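Side-chain contacts in diol-dehydratase (Roseburia inulinivorans, PDB 5I2A), which probably acts as a B12-independent glycyl radical lyase that dehydrates 1,2-propanediol: residues L506-N509 with A510-I514; Q802-P805 with E806-S809; F206-S209 with I210-S213; Q830-I833 with I834-E838. All blocks are in the same frame, centred on the assembly; numbering follows the deposited sequence.

Contact 1: L506-N509 with A510-I514; sequences LMVN and ADNAI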
ATOM      1  N   LEU A 506     -16.376 -14.158 -10.902  1.00 13.18           N
ATOM      2  CA  LEU A 506     -16.572 -12.711 -10.903  1.00 13.36           C
ATOM      3  C   LEU A 506     -16.885 -12.166  -9.500  1.00 14.17           C
ATOM      4  O   LEU A 506     -16.471 -11.060  -9.149  1.00 14.36           O
ATOM      5  CB  LEU A 506     -17.690 -12.333 -11.878  1.00 13.94           C
ATOM      6  CG  LEU A 506     -17.382 -12.632 -13.349  1.00 15.62           C
ATOM      7  CD1 LEU A 506     -18.495 -12.137 -14.256  1.00 15.01           C
ATOM      8  CD2 LEU A 506     -16.049 -11.997 -13.738  1.00 12.21           C
ATOM      9  N   MET A 507     -17.639 -12.931  -8.714  1.00 11.52           N
ATOM     10  CA  MET A 507     -17.927 -12.548  -7.342  1.00 11.57           C
ATOM     11  C   MET A 507     -16.623 -12.517  -6.534  1.00 10.41           C
ATOM     12  O   MET A 507     -16.418 -11.624  -5.728  1.00 12.89           O
ATOM     13  CB  MET A 507     -18.931 -13.508  -6.692  1.00 11.67           C
ATOM     14  CG  MET A 507     -19.248 -13.162  -5.239  1.00 10.42           C
ATOM     15  SD  MET A 507     -20.507 -14.201  -4.498  1.00 13.66           S
ATOM     16  CE  MET A 507     -19.841 -15.854  -4.645  1.00  8.22           C
ATOM     17  N   VAL A 508     -15.750 -13.491  -6.780  1.00 14.10           N
ATOM     18  CA  VAL A 508     -14.436 -13.530  -6.135  1.00 13.11           C
ATOM     19  C   VAL A 508     -13.652 -12.261  -6.528  1.00 12.18           C
ATOM     20  O   VAL A 508     -13.042 -11.610  -5.687  1.00 12.17           O
ATOM     21  CB  VAL A 508     -13.653 -14.817  -6.503  1.00 11.66           C
ATOM     22  CG1 VAL A 508     -12.204 -14.767  -5.976  1.00  9.66           C
ATOM     23  CG2 VAL A 508     -14.380 -16.075  -5.974  1.00 10.78           C
ATOM     24  N   ASN A 509     -13.728 -11.885  -7.795  1.00 11.64           N
ATOM     25  CA  ASN A 509     -13.091 -10.646  -8.242  1.00 12.29           C
ATOM     26  C   ASN A 509     -13.613  -9.422  -7.470  1.00 13.06           C
ATOM     27  O   ASN A 509     -12.831  -8.596  -7.015  1.00 13.79           O
ATOM     28  CB  ASN A 509     -13.297 -10.455  -9.755  1.00 13.36           C
ATOM     29  CG  ASN A 509     -12.582  -9.221 -10.298  1.00 13.55           C
ATOM     30  OD1 ASN A 509     -13.186  -8.168 -10.436  1.00 14.26           O
ATOM     31  ND2 ASN A 509     -11.289  -9.359 -10.609  1.00 10.01           N
ATOM     32  N   ALA A 510     -14.928  -9.337  -7.287  1.00 11.29           N
ATOM     33  CA  ALA A 510     -15.535  -8.195  -6.598  1.00 10.54           C
ATOM     34  C   ALA A 510     -15.083  -8.113  -5.128  1.00 11.24           C
ATOM     35  O   ALA A 510     -14.673  -7.057  -4.648  1.00 10.56           O
ATOM     36  CB  ALA A 510     -17.066  -8.266  -6.690  1.00  9.36           C
ATOM     37  N   ASP A 511     -15.156  -9.231  -4.421  1.00 10.83           N
ATOM     38  CA  ASP A 511     -14.760  -9.245  -3.016  1.00 12.49           C
ATOM     39  C   ASP A 511     -13.261  -8.979  -2.849  1.00 10.57           C
ATOM     40  O   ASP A 511     -12.863  -8.237  -1.960  1.00 13.03           O
ATOM     41  CB  ASP A 511     -15.131 -10.581  -2.359  1.00  8.57           C
ATOM     42  CG  ASP A 511     -16.565 -10.620  -1.899  1.00 11.88           C
ATOM     43  OD1 ASP A 511     -17.095  -9.560  -1.491  1.00 13.51           O
ATOM     44  OD2 ASP A 511     -17.154 -11.711  -1.927  1.00 11.95           O
ATOM     45  N   ASN A 512     -12.442  -9.582  -3.705  1.00 11.52           N
ATOM     46  CA  ASN A 512     -10.999  -9.360  -3.636  1.00 11.40           C
ATOM     47  C   ASN A 512     -10.668  -7.885  -3.909  1.00 11.91           C
ATOM     48  O   ASN A 512      -9.789  -7.317  -3.279  1.00 12.08           O
ATOM     49  CB  ASN A 512     -10.246 -10.281  -4.614  1.00 10.04           C
ATOM     50  CG  ASN A 512     -10.186 -11.735  -4.122  1.00 14.25           C
ATOM     51  OD1 ASN A 512     -10.583 -12.035  -2.996  1.00 11.77           O
ATOM     52  ND2 ASN A 512      -9.660 -12.625  -4.954  1.00  9.17           N
ATOM     53  N   ALA A 513     -11.388  -7.270  -4.838  1.00 11.63           N
ATOM     54  CA  ALA A 513     -11.219  -5.837  -5.098  1.00 11.13           C
ATOM     55  C   ALA A 513     -11.542  -4.995  -3.856  1.00 12.72           C
ATOM     56  O   ALA A 513     -10.802  -4.084  -3.502  1.00 10.51           O
ATOM     57  CB  ALA A 513     -12.093  -5.399  -6.280  1.00  9.92           C
ATOM     58  N   ILE A 514     -12.650  -5.310  -3.195  1.00 12.57           N
ATOM     59  CA  ILE A 514     -13.036  -4.598  -1.981  1.00 12.09           C
ATOM     60  C   ILE A 514     -12.021  -4.869  -0.851  1.00 11.33           C
ATOM     61  O   ILE A 514     -11.719  -3.990  -0.062  1.00 10.96           O
ATOM     62  CB  ILE A 514     -14.470  -4.990  -1.568  1.00 11.40           C
ATOM     63  CG1 ILE A 514     -15.448  -4.535  -2.658  1.00  9.67           C
ATOM     64  CG2 ILE A 514     -14.859  -4.386  -0.202  1.00 11.62           C
ATOM     65  CD1 ILE A 514     -16.846  -5.171  -2.570  1.00  8.59           C
TER

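Contact 2: Q802-P805 with E806-S809; sequences QAHP and EKYS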
ATOM      1  N   GLN A 802     -50.237  -7.167  10.990  1.00 18.60           N
ATOM      2  CA  GLN A 802     -50.232  -6.391   9.761  1.00 20.38           C
ATOM      3  C   GLN A 802     -51.376  -5.397   9.730  1.00 22.20           C
ATOM      4  O   GLN A 802     -51.175  -4.246   9.376  1.00 25.73           O
ATOM      5  CB  GLN A 802     -50.319  -7.295   8.535  1.00 22.86           C
ATOM      6  CG  GLN A 802     -49.006  -7.940   8.149  1.00 20.47           C
ATOM      7  CD  GLN A 802     -49.042  -8.533   6.752  1.00 25.22           C
ATOM      8  OE1 GLN A 802     -50.036  -9.132   6.350  1.00 22.57           O
ATOM      9  NE2 GLN A 802     -47.957  -8.357   5.997  1.00 17.21           N
ATOM     10  N   ALA A 803     -52.568  -5.849  10.112  1.00 21.50           N
ATOM     11  CA  ALA A 803     -53.765  -5.014  10.066  1.00 22.36           C
ATOM     12  C   ALA A 803     -53.782  -3.953  11.163  1.00 24.25           C
ATOM     13  O   ALA A 803     -54.263  -2.845  10.952  1.00 23.93           O
ATOM     14  CB  ALA A 803     -55.017  -5.886  10.160  1.00 19.65           C
ATOM     15  N   HIS A 804     -53.261  -4.296  12.335  1.00 22.08           N
ATOM     16  CA  HIS A 804     -53.283  -3.395  13.479  1.00 19.45           C
ATOM     17  C   HIS A 804     -51.950  -3.402  14.205  1.00 21.32           C
ATOM     18  O   HIS A 804     -51.854  -3.955  15.295  1.00 18.74           O
ATOM     19  CB  HIS A 804     -54.400  -3.788  14.455  1.00 22.91           C
ATOM     20  CG  HIS A 804     -55.735  -3.962  13.803  1.00 25.96           C
ATOM     21  ND1 HIS A 804     -56.555  -2.897  13.491  1.00 27.93           N
ATOM     22  CD2 HIS A 804     -56.387  -5.073  13.386  1.00 25.15           C
ATOM     23  CE1 HIS A 804     -57.651  -3.345  12.907  1.00 23.02           C
ATOM     24  NE2 HIS A 804     -57.576  -4.663  12.835  1.00 27.14           N
ATOM     25  N   PRO A 805     -50.918  -2.777  13.610  1.00 19.98           N
ATOM     26  CA  PRO A 805     -49.580  -2.820  14.214  1.00 17.71           C
ATOM     27  C   PRO A 805     -49.515  -2.214  15.610  1.00 18.19           C
ATOM     28  O   PRO A 805     -48.660  -2.597  16.412  1.00 18.05           O
ATOM     29  CB  PRO A 805     -48.711  -2.014  13.228  1.00 18.70           C
ATOM     30  CG  PRO A 805     -49.682  -1.174  12.433  1.00 21.44           C
ATOM     31  CD  PRO A 805     -50.939  -2.023  12.343  1.00 20.18           C
ATOM     32  N   GLU A 806     -50.415  -1.292  15.915  1.00 19.95           N
ATOM     33  CA  GLU A 806     -50.377  -0.633  17.213  1.00 18.28           C
ATOM     34  C   GLU A 806     -50.661  -1.606  18.384  1.00 18.76           C
ATOM     35  O   GLU A 806     -50.370  -1.293  19.526  1.00 19.55           O
ATOM     36  CB  GLU A 806     -51.362   0.546  17.242  1.00 24.43           C
ATOM     37  CG  GLU A 806     -52.847   0.147  17.288  1.00 27.49           C
ATOM     38  CD  GLU A 806     -53.400  -0.368  15.961  1.00 31.01           C
ATOM     39  OE1 GLU A 806     -52.663  -0.385  14.942  1.00 31.29           O
ATOM     40  OE2 GLU A 806     -54.586  -0.767  15.944  1.00 37.99           O
ATOM     41  N   LYS A 807     -51.181  -2.795  18.097  1.00 17.14           N
ATOM     42  CA  LYS A 807     -51.417  -3.795  19.144  1.00 17.78           C
ATOM     43  C   LYS A 807     -50.210  -4.720  19.342  1.00 19.50           C
ATOM     44  O   LYS A 807     -50.216  -5.591  20.220  1.00 17.66           O
ATOM     45  CB  LYS A 807     -52.655  -4.642  18.810  1.00 16.11           C
ATOM     46  CG  LYS A 807     -53.999  -3.892  18.931  1.00 20.11           C
ATOM     47  CD  LYS A 807     -55.116  -4.616  18.181  1.00 20.35           C
ATOM     48  CE  LYS A 807     -55.342  -6.026  18.709  1.00 22.07           C
ATOM     49  NZ  LYS A 807     -56.348  -6.793  17.902  1.00 21.94           N
ATOM     50  N   TYR A 808     -49.188  -4.532  18.514  1.00 17.62           N
ATOM     51  CA  TYR A 808     -48.089  -5.487  18.426  1.00 15.41           C
ATOM     52  C   TYR A 808     -46.731  -4.820  18.372  1.00 20.29           C
ATOM     53  O   TYR A 808     -45.833  -5.274  17.667  1.00 18.53           O
ATOM     54  CB  TYR A 808     -48.273  -6.365  17.193  1.00 17.34           C
ATOM     55  CG  TYR A 808     -49.513  -7.216  17.267  1.00 16.08           C
ATOM     56  CD1 TYR A 808     -49.507  -8.413  17.965  1.00 16.51           C
ATOM     57  CD2 TYR A 808     -50.698  -6.806  16.665  1.00 17.43           C
ATOM     58  CE1 TYR A 808     -50.635  -9.199  18.049  1.00 17.28           C
ATOM     59  CE2 TYR A 808     -51.849  -7.588  16.742  1.00 15.14           C
ATOM     60  CZ  TYR A 808     -51.808  -8.787  17.431  1.00 16.84           C
ATOM     61  OH  TYR A 808     -52.941  -9.577  17.517  1.00 18.75           O
ATOM     62  N   SER A 809     -46.580  -3.746  19.132  1.00 18.31           N
ATOM     63  CA  SER A 809     -45.364  -2.970  19.079  1.00 21.13           C
ATOM     64  C   SER A 809     -44.172  -3.770  19.616  1.00 19.17           C
ATOM     65  O   SER A 809     -43.039  -3.486  19.265  1.00 19.82           O
ATOM     66  CB  SER A 809     -45.542  -1.650  19.845  1.00 18.74           C
ATOM     67  OG  SER A 809     -45.818  -1.880  21.209  1.00 24.09           O
TER

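Contact 3: F206-S209 with I210-S213; sequences FLES and ILIS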
ATOM      1  N   PHE A 206       2.511   0.625  12.857  1.00 14.35           N
ATOM      2  CA  PHE A 206       1.313  -0.121  13.250  1.00 14.83           C
ATOM      3  C   PHE A 206       1.256  -0.300  14.768  1.00 12.74           C
ATOM      4  O   PHE A 206       0.224  -0.062  15.384  1.00 13.31           O
ATOM      5  CB  PHE A 206       1.274  -1.482  12.551  1.00 13.98           C
ATOM      6  CG  PHE A 206       0.161  -2.369  13.012  1.00 14.76           C
ATOM      7  CD1 PHE A 206      -1.157  -2.078  12.701  1.00 14.84           C
ATOM      8  CD2 PHE A 206       0.431  -3.501  13.768  1.00 15.14           C
ATOM      9  CE1 PHE A 206      -2.189  -2.900  13.139  1.00 13.74           C
ATOM     10  CE2 PHE A 206      -0.594  -4.328  14.199  1.00 13.38           C
ATOM     11  CZ  PHE A 206      -1.905  -4.023  13.890  1.00 13.22           C
ATOM     12  N   LEU A 207       2.377  -0.698  15.366  1.00 13.19           N
ATOM     13  CA  LEU A 207       2.444  -0.866  16.817  1.00 14.30           C
ATOM     14  C   LEU A 207       2.188   0.467  17.548  1.00 17.35           C
ATOM     15  O   LEU A 207       1.463   0.486  18.531  1.00 16.54           O
ATOM     16  CB  LEU A 207       3.792  -1.475  17.237  1.00 14.63           C
ATOM     17  CG  LEU A 207       4.057  -2.906  16.729  1.00 16.13           C
ATOM     18  CD1 LEU A 207       5.407  -3.451  17.176  1.00 14.68           C
ATOM     19  CD2 LEU A 207       2.945  -3.862  17.165  1.00 14.68           C
ATOM     20  N   GLU A 208       2.750   1.576  17.065  1.00 16.86           N
ATOM     21  CA  GLU A 208       2.487   2.874  17.696  1.00 14.81           C
ATOM     22  C   GLU A 208       1.018   3.237  17.574  1.00 15.92           C
ATOM     23  O   GLU A 208       0.444   3.822  18.485  1.00 15.66           O
ATOM     24  CB  GLU A 208       3.321   3.998  17.079  1.00 13.32           C
ATOM     25  CG  GLU A 208       4.821   3.803  17.144  1.00 21.75           C
ATOM     26  CD  GLU A 208       5.432   4.246  18.454  1.00 35.75           C
ATOM     27  OE1 GLU A 208       4.679   4.511  19.422  1.00 30.53           O
ATOM     28  OE2 GLU A 208       6.681   4.341  18.506  1.00 38.51           O
ATOM     29  N   SER A 209       0.428   2.906  16.429  1.00 13.75           N
ATOM     30  CA  SER A 209      -0.992   3.140  16.185  1.00 15.53           C
ATOM     31  C   SER A 209      -1.878   2.399  17.186  1.00 11.99           C
ATOM     32  O   SER A 209      -2.910   2.912  17.604  1.00 16.58           O
ATOM     33  CB  SER A 209      -1.371   2.714  14.767  1.00 15.59           C
ATOM     34  OG  SER A 209      -0.727   3.544  13.823  1.00 19.32           O
ATOM     35  N   ILE A 210      -1.478   1.192  17.555  1.00 12.90           N
ATOM     36  CA  ILE A 210      -2.221   0.457  18.569  1.00 14.05           C
ATOM     37  C   ILE A 210      -2.179   1.192  19.914  1.00 15.78           C
ATOM     38  O   ILE A 210      -3.205   1.336  20.575  1.00 14.75           O
ATOM     39  CB  ILE A 210      -1.690  -0.966  18.744  1.00 13.86           C
ATOM     40  CG1 ILE A 210      -1.951  -1.788  17.475  1.00 14.05           C
ATOM     41  CG2 ILE A 210      -2.332  -1.627  19.975  1.00 12.86           C
ATOM     42  CD1 ILE A 210      -1.363  -3.235  17.513  1.00 10.78           C
ATOM     43  N   LEU A 211      -0.997   1.667  20.306  1.00 18.90           N
ATOM     44  CA  LEU A 211      -0.852   2.377  21.579  1.00 15.71           C
ATOM     45  C   LEU A 211      -1.805   3.574  21.634  1.00 15.62           C
ATOM     46  O   LEU A 211      -2.542   3.764  22.599  1.00 17.52           O
ATOM     47  CB  LEU A 211       0.603   2.837  21.788  1.00 14.56           C
ATOM     48  CG  LEU A 211       1.647   1.733  21.990  1.00 16.31           C
ATOM     49  CD1 LEU A 211       3.025   2.330  22.260  1.00 15.56           C
ATOM     50  CD2 LEU A 211       1.233   0.785  23.111  1.00 14.00           C
ATOM     51  N   ILE A 212      -1.800   4.358  20.571  1.00 14.36           N
ATOM     52  CA  ILE A 212      -2.670   5.509  20.467  1.00 14.82           C
ATOM     53  C   ILE A 212      -4.146   5.094  20.560  1.00 19.46           C
ATOM     54  O   ILE A 212      -4.928   5.723  21.275  1.00 16.13           O
ATOM     55  CB  ILE A 212      -2.394   6.276  19.166  1.00 15.31           C
ATOM     56  CG1 ILE A 212      -1.000   6.911  19.248  1.00 17.29           C
ATOM     57  CG2 ILE A 212      -3.457   7.348  18.930  1.00 16.71           C
ATOM     58  CD1 ILE A 212      -0.450   7.396  17.931  1.00 15.34           C
ATOM     59  N   SER A 213      -4.511   4.014  19.878  1.00 14.98           N
ATOM     60  CA  SER A 213      -5.896   3.554  19.886  1.00 14.21           C
ATOM     61  C   SER A 213      -6.308   3.041  21.273  1.00 15.08           C
ATOM     62  O   SER A 213      -7.428   3.265  21.712  1.00 14.28           O
ATOM     63  CB  SER A 213      -6.113   2.457  18.829  1.00 11.86           C
ATOM     64  OG  SER A 213      -5.762   2.922  17.535  1.00 15.70           O
TER

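Contact 4: Q830-I833 with I834-E838; sequences QDDI and IKRTE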
ATOM      1  N   GLN A 830     -42.558  -9.003   5.696  1.00 14.34           N
ATOM      2  CA  GLN A 830     -43.610  -9.597   6.523  1.00 17.08           C
ATOM      3  C   GLN A 830     -44.348 -10.697   5.774  1.00 15.91           C
ATOM      4  O   GLN A 830     -44.576 -11.770   6.316  1.00 15.48           O
ATOM      5  CB  GLN A 830     -44.621  -8.543   6.970  1.00 12.68           C
ATOM      6  CG  GLN A 830     -44.109  -7.508   7.963  1.00 12.94           C
ATOM      7  CD  GLN A 830     -45.206  -6.513   8.321  1.00 14.01           C
ATOM      8  OE1 GLN A 830     -46.192  -6.404   7.602  1.00 16.67           O
ATOM      9  NE2 GLN A 830     -45.035  -5.786   9.419  1.00 13.96           N
ATOM     10  N   ASP A 831     -44.722 -10.427   4.525  1.00 16.55           N
ATOM     11  CA  ASP A 831     -45.426 -11.430   3.727  1.00 16.61           C
ATOM     12  C   ASP A 831     -44.585 -12.687   3.515  1.00 16.52           C
ATOM     13  O   ASP A 831     -45.117 -13.787   3.506  1.00 15.27           O
ATOM     14  CB  ASP A 831     -45.836 -10.872   2.362  1.00 13.21           C
ATOM     15  CG  ASP A 831     -46.953  -9.833   2.453  1.00 19.26           C
ATOM     16  OD1 ASP A 831     -47.577  -9.690   3.528  1.00 18.25           O
ATOM     17  OD2 ASP A 831     -47.214  -9.180   1.424  1.00 20.22           O
ATOM     18  N   ASP A 832     -43.277 -12.517   3.313  1.00 16.64           N
ATOM     19  CA  ASP A 832     -42.406 -13.666   3.122  1.00 13.85           C
ATOM     20  C   ASP A 832     -42.427 -14.544   4.373  1.00 14.64           C
ATOM     21  O   ASP A 832     -42.520 -15.759   4.292  1.00 15.03           O
ATOM     22  CB  ASP A 832     -40.969 -13.237   2.797  1.00 14.50           C
ATOM     23  CG  ASP A 832     -40.114 -14.403   2.303  1.00 18.04           C
ATOM     24  OD1 ASP A 832     -40.542 -15.089   1.360  1.00 17.57           O
ATOM     25  OD2 ASP A 832     -39.026 -14.641   2.859  1.00 21.93           O
ATOM     26  N   ILE A 833     -42.349 -13.902   5.530  1.00 16.71           N
ATOM     27  CA  ILE A 833     -42.322 -14.607   6.803  1.00 15.40           C
ATOM     28  C   ILE A 833     -43.657 -15.318   7.046  1.00 17.01           C
ATOM     29  O   ILE A 833     -43.688 -16.471   7.477  1.00 15.43           O
ATOM     30  CB  ILE A 833     -41.985 -13.628   7.947  1.00 15.97           C
ATOM     31  CG1 ILE A 833     -40.547 -13.114   7.760  1.00 17.41           C
ATOM     32  CG2 ILE A 833     -42.168 -14.293   9.317  1.00 16.90           C
ATOM     33  CD1 ILE A 833     -40.085 -12.097   8.777  1.00 13.56           C
ATOM     34  N   ILE A 834     -44.751 -14.645   6.703  1.00 15.17           N
ATOM     35  CA  ILE A 834     -46.081 -15.209   6.889  1.00 14.54           C
ATOM     36  C   ILE A 834     -46.328 -16.451   6.033  1.00 18.87           C
ATOM     37  O   ILE A 834     -46.927 -17.409   6.502  1.00 17.77           O
ATOM     38  CB  ILE A 834     -47.174 -14.145   6.596  1.00 15.17           C
ATOM     39  CG1 ILE A 834     -47.198 -13.107   7.723  1.00 12.37           C
ATOM     40  CG2 ILE A 834     -48.534 -14.798   6.451  1.00 15.84           C
ATOM     41  CD1 ILE A 834     -47.998 -11.833   7.405  1.00 14.54           C
ATOM     42  N   LYS A 835     -45.865 -16.465   4.785  1.00 14.83           N
ATOM     43  CA  LYS A 835     -46.187 -17.611   3.951  1.00 18.10           C
ATOM     44  C   LYS A 835     -45.268 -18.817   4.193  1.00 18.52           C
ATOM     45  O   LYS A 835     -45.485 -19.867   3.603  1.00 18.22           O
ATOM     46  CB  LYS A 835     -46.170 -17.235   2.468  1.00 24.06           C
ATOM     47  CG  LYS A 835     -44.818 -17.250   1.815  1.00 24.93           C
ATOM     48  CD  LYS A 835     -44.944 -17.135   0.295  1.00 25.82           C
ATOM     49  CE  LYS A 835     -43.555 -17.093  -0.362  1.00 34.94           C
ATOM     50  NZ  LYS A 835     -42.834 -15.808  -0.098  1.00 28.27           N
ATOM     51  N   ARG A 836     -44.261 -18.674   5.053  1.00 15.13           N
ATOM     52  CA  ARG A 836     -43.416 -19.816   5.400  1.00 17.91           C
ATOM     53  C   ARG A 836     -44.277 -20.957   5.927  1.00 20.73           C
ATOM     54  O   ARG A 836     -45.268 -20.723   6.618  1.00 21.79           O
ATOM     55  CB  ARG A 836     -42.365 -19.436   6.438  1.00 18.69           C
ATOM     56  CG  ARG A 836     -41.265 -18.529   5.895  1.00 17.53           C
ATOM     57  CD  ARG A 836     -40.312 -18.125   7.003  1.00 17.86           C
ATOM     58  NE  ARG A 836     -39.328 -17.137   6.560  1.00 18.07           N
ATOM     59  CZ  ARG A 836     -38.439 -16.567   7.365  1.00 21.34           C
ATOM     60  NH1 ARG A 836     -38.399 -16.898   8.655  1.00 16.50           N
ATOM     61  NH2 ARG A 836     -37.582 -15.675   6.879  1.00 16.54           N
ATOM     62  N   THR A 837     -43.918 -22.178   5.565  1.00 19.60           N
ATOM     63  CA  THR A 837     -44.679 -23.363   5.973  1.00 22.63           C
ATOM     64  C   THR A 837     -44.814 -23.470   7.490  1.00 24.70           C
ATOM     65  O   THR A 837     -43.838 -23.383   8.226  1.00 21.12           O
ATOM     66  CB  THR A 837     -44.029 -24.651   5.448  1.00 22.65           C
ATOM     67  OG1 THR A 837     -43.704 -24.486   4.064  1.00 20.39           O
ATOM     68  CG2 THR A 837     -44.972 -25.837   5.614  1.00 21.81           C
ATOM     69  N   GLU A 838     -46.044 -23.619   7.958  1.00 24.23           N
ATOM     70  CA  GLU A 838     -46.293 -23.857   9.372  1.00 20.27           C
ATOM     71  C   GLU A 838     -46.329 -25.361   9.617  1.00 21.24           C
ATOM     72  O   GLU A 838     -47.168 -26.048   9.049  1.00 24.62           O
ATOM     73  CB  GLU A 838     -47.608 -23.208   9.805  1.00 21.27           C
ATOM     74  CG  GLU A 838     -48.077 -23.680  11.157  1.00 21.35           C
ATOM     75  CD  GLU A 838     -49.505 -23.258  11.447  1.00 26.24           C
ATOM     76  OE1 GLU A 838     -49.802 -22.043  11.393  1.00 24.95           O
ATOM     77  OE2 GLU A 838     -50.323 -24.155  11.718  1.00 28.57           O
TER
HETATM   78  O   HOH W   1     -41.742 -17.742   2.492  1.00 20.11           O
HETATM   79  O   HOH W   2     -39.085 -17.260   3.683  1.00 20.42           O
HETATM   80  O   HOH W   3     -37.894 -13.871   5.130  1.00 22.61           O

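Contact 1: L506-N509 with A510-I514
Val-508 and Asn-512, one helical turn apart, run alongside each other in the same direction, with CG1 of Val-508 3.5 Å from ND2 of Asn-512. The valine offers this methyl because CG1 stands anti to its own backbone N (chi1 172°). A second, looser pair lies next to it: Met-507 and Asp-511 also point the same way, and CG of Met-507 is 4.2 Å from OD2 of Asp-511. That oxygen is buried without a partner in the model, which could raise the pKa of the carboxylate. CB of Ala-513 sits 3.4 Å from Asn-509 O.

The backbone beneath is regular alpha-helix, part of the long helix 489-521, whose flank here meets the second subunit. Asp-511 N donates to Met-507 O at 3.0 Å and almost straight (171°); Asn-512 N reaches Val-508 O at 2.9 Å.

The amide ends are satisfied by partners elsewhere in the structure. OD1 of Asn-509 bonds to Thr-145 OG1 and Ala-142 N, while its ND2 reaches Phe-195 O of the second subunit. Asn-512 gives ND2 to Lys-682 O and pairs OD1 with Tyr-689 OH; a leucine here would probably leave that carbonyl and that hydroxyl without these mates.

Contact 2: Q802-P805 with E806-S809
Glu-806 folds back over the two residues before it. Its OE2 lies 3.4 Å from CB of His-804 and near the plane of the imidazole, at the ring edge, with ring and carboxylate turned 82° apart. The other oxygen, OE1, comes 3.5 Å from CD of Pro-805. The chain gets there by placing CG between the backbone N and the carbonyl carbon (chi1 72°) and then bending at chi2 (-75°). Lys-807 adds an aliphatic touch, its CD 3.9 Å from CB of His-804.

The carbonyl of His-804 accepts from Lys-807 N at 3.1 Å; the ring edge of Tyr-808 also comes close, CD2 3.4 Å from His-804 O, which lies in the ring plane. Tyr-808 N then donates to Pro-805 O at 2.9 Å.

Farther out, Asp-800 ties both ends down: its OD2 forms a salt bridge with Lys-807 NZ and a hydrogen bond with Tyr-808 OH.

His-804 is the first residue to leave helical geometry after helix 795-803, and the bonds reaching back three residues are those of a 3-10 turn, here a surface turn that carries the chain on toward strand 812-814.

Contact 3: F206-S209 with I210-S213
Phe-206 and Ile-210 make the close apolar part of this helical contact. The two side chains cross at a slant, CD1 of Ile-210 lying 3.6 Å from CE2 of Phe-206. Further back along the isoleucine, CG1 sits over one face of the phenyl ring, 4.2 Å above its plane and offset toward the rim. Phe-206 swings its ring forward along the helix by setting CG anti to the backbone N (chi1 174°). Leu-207 only brushes the same methyl, CD2 to CD1 of Ile-210 being 4.4 Å.

The tight polar part is at Ser-209 O, which takes two bonds from one residue: Ser-213 OG at 2.9 Å and Ser-213 N at 3.0 Å, arriving from opposite faces of the carbonyl plane. The serine can do this because its OG lies beside its own backbone N (chi1 -57°), folded back toward the preceding turn. Ser-209 likewise turns its OG back one turn, to bond Cys-205 O. Between the buried Leu-211 N and Leu-207 O runs the longest of the backbone bonds here, 3.3 Å.

Toward the partly exposed side matters relax. Glu-208 crosses Leu-211 with OE1 3.9 Å from CD1 of Leu-211, a loose touch between a carboxylate and a methyl. Ile-212, although partly exposed, still lays CG1 close on Glu-208 O, at 3.5 Å.

All of this lies on helix 200-233, packed among other helices: Phe-206 and Ile-210 face helices 525-529 and 534-537, Ser-209 and Ile-212 meet helix 49-63, and Leu-207, Glu-208, Ile-210 and Leu-211 touch helix 171-190.

Contact 4: Q830-I833 with I834-E838
The C-terminal end of helix 827-835 is where Asp-832 meets Lys-835 and Arg-836, as the chain turns from helix into an extended tail. Lys-835 NZ forms a salt bridge with Asp-832 OD1 at 2.8 Å, using the anti lone pair of that oxygen. The lysine takes an unusual route, CG set between its backbone N and carbonyl carbon (chi1 83°), with a bend at the last torsion bringing NZ over to the aspartate.

The other oxygen, OD2, serves Arg-836 through water: one molecule lies 2.7 Å from Asp-832 OD2 and 2.9 Å from Arg-836 NE. Direct approach stops at 4.4 Å between OD2 of Asp-832 and NH2 of Arg-836, beyond a salt bridge. Asn-699 ND2 also bonds to OD2, and so helps fix the carboxylate.

Arg-836 runs extended alongside Ile-833, whose CG1 lies over the centre of one guanidinium face, 4.0 Å above its plane. NH2 goes on to Val-815 O, two residues before Gly-817, the predicted radical glycine. With an alanine in place of Arg-836, the carbonyl of Val-815 would probably lose this donor and the flank of Ile-833 its flat cover.

The arginine's own N makes weak bonds to Asp-832 O and Ile-833 O. One turn back the helix is regular: Ile-834 N donates to Gln-830 O at 2.9 Å, in the carbonyl plane, while CG1 of Ile-834 packs 3.3 Å from Gln-830 O.

In the fold
Contacts 2 and 4 are the pair that touch. Their centres are about 17 Å apart, and Gln-802 bridges them: its NE2 is 2.8 Å from Asp-831 OD1 and 3.1 Å from Gln-830 OE1, both probable hydrogen bonds, and its CD packs 3.5 Å from CD1 of Ile-834. In sequence the predicted radical glycine, Gly-817, falls between these two contacts, in the segment linking strands 812-814 and 819-821; the radical itself is absent from this model. Contacts 1 and 3 belong to the pyruvate formate lyase-like part, with centres about 30 Å apart. Contact 3 lies across the chain's centre from contact 4, about 49 Å between centres. Contact 1 alone of the four touches the second subunit.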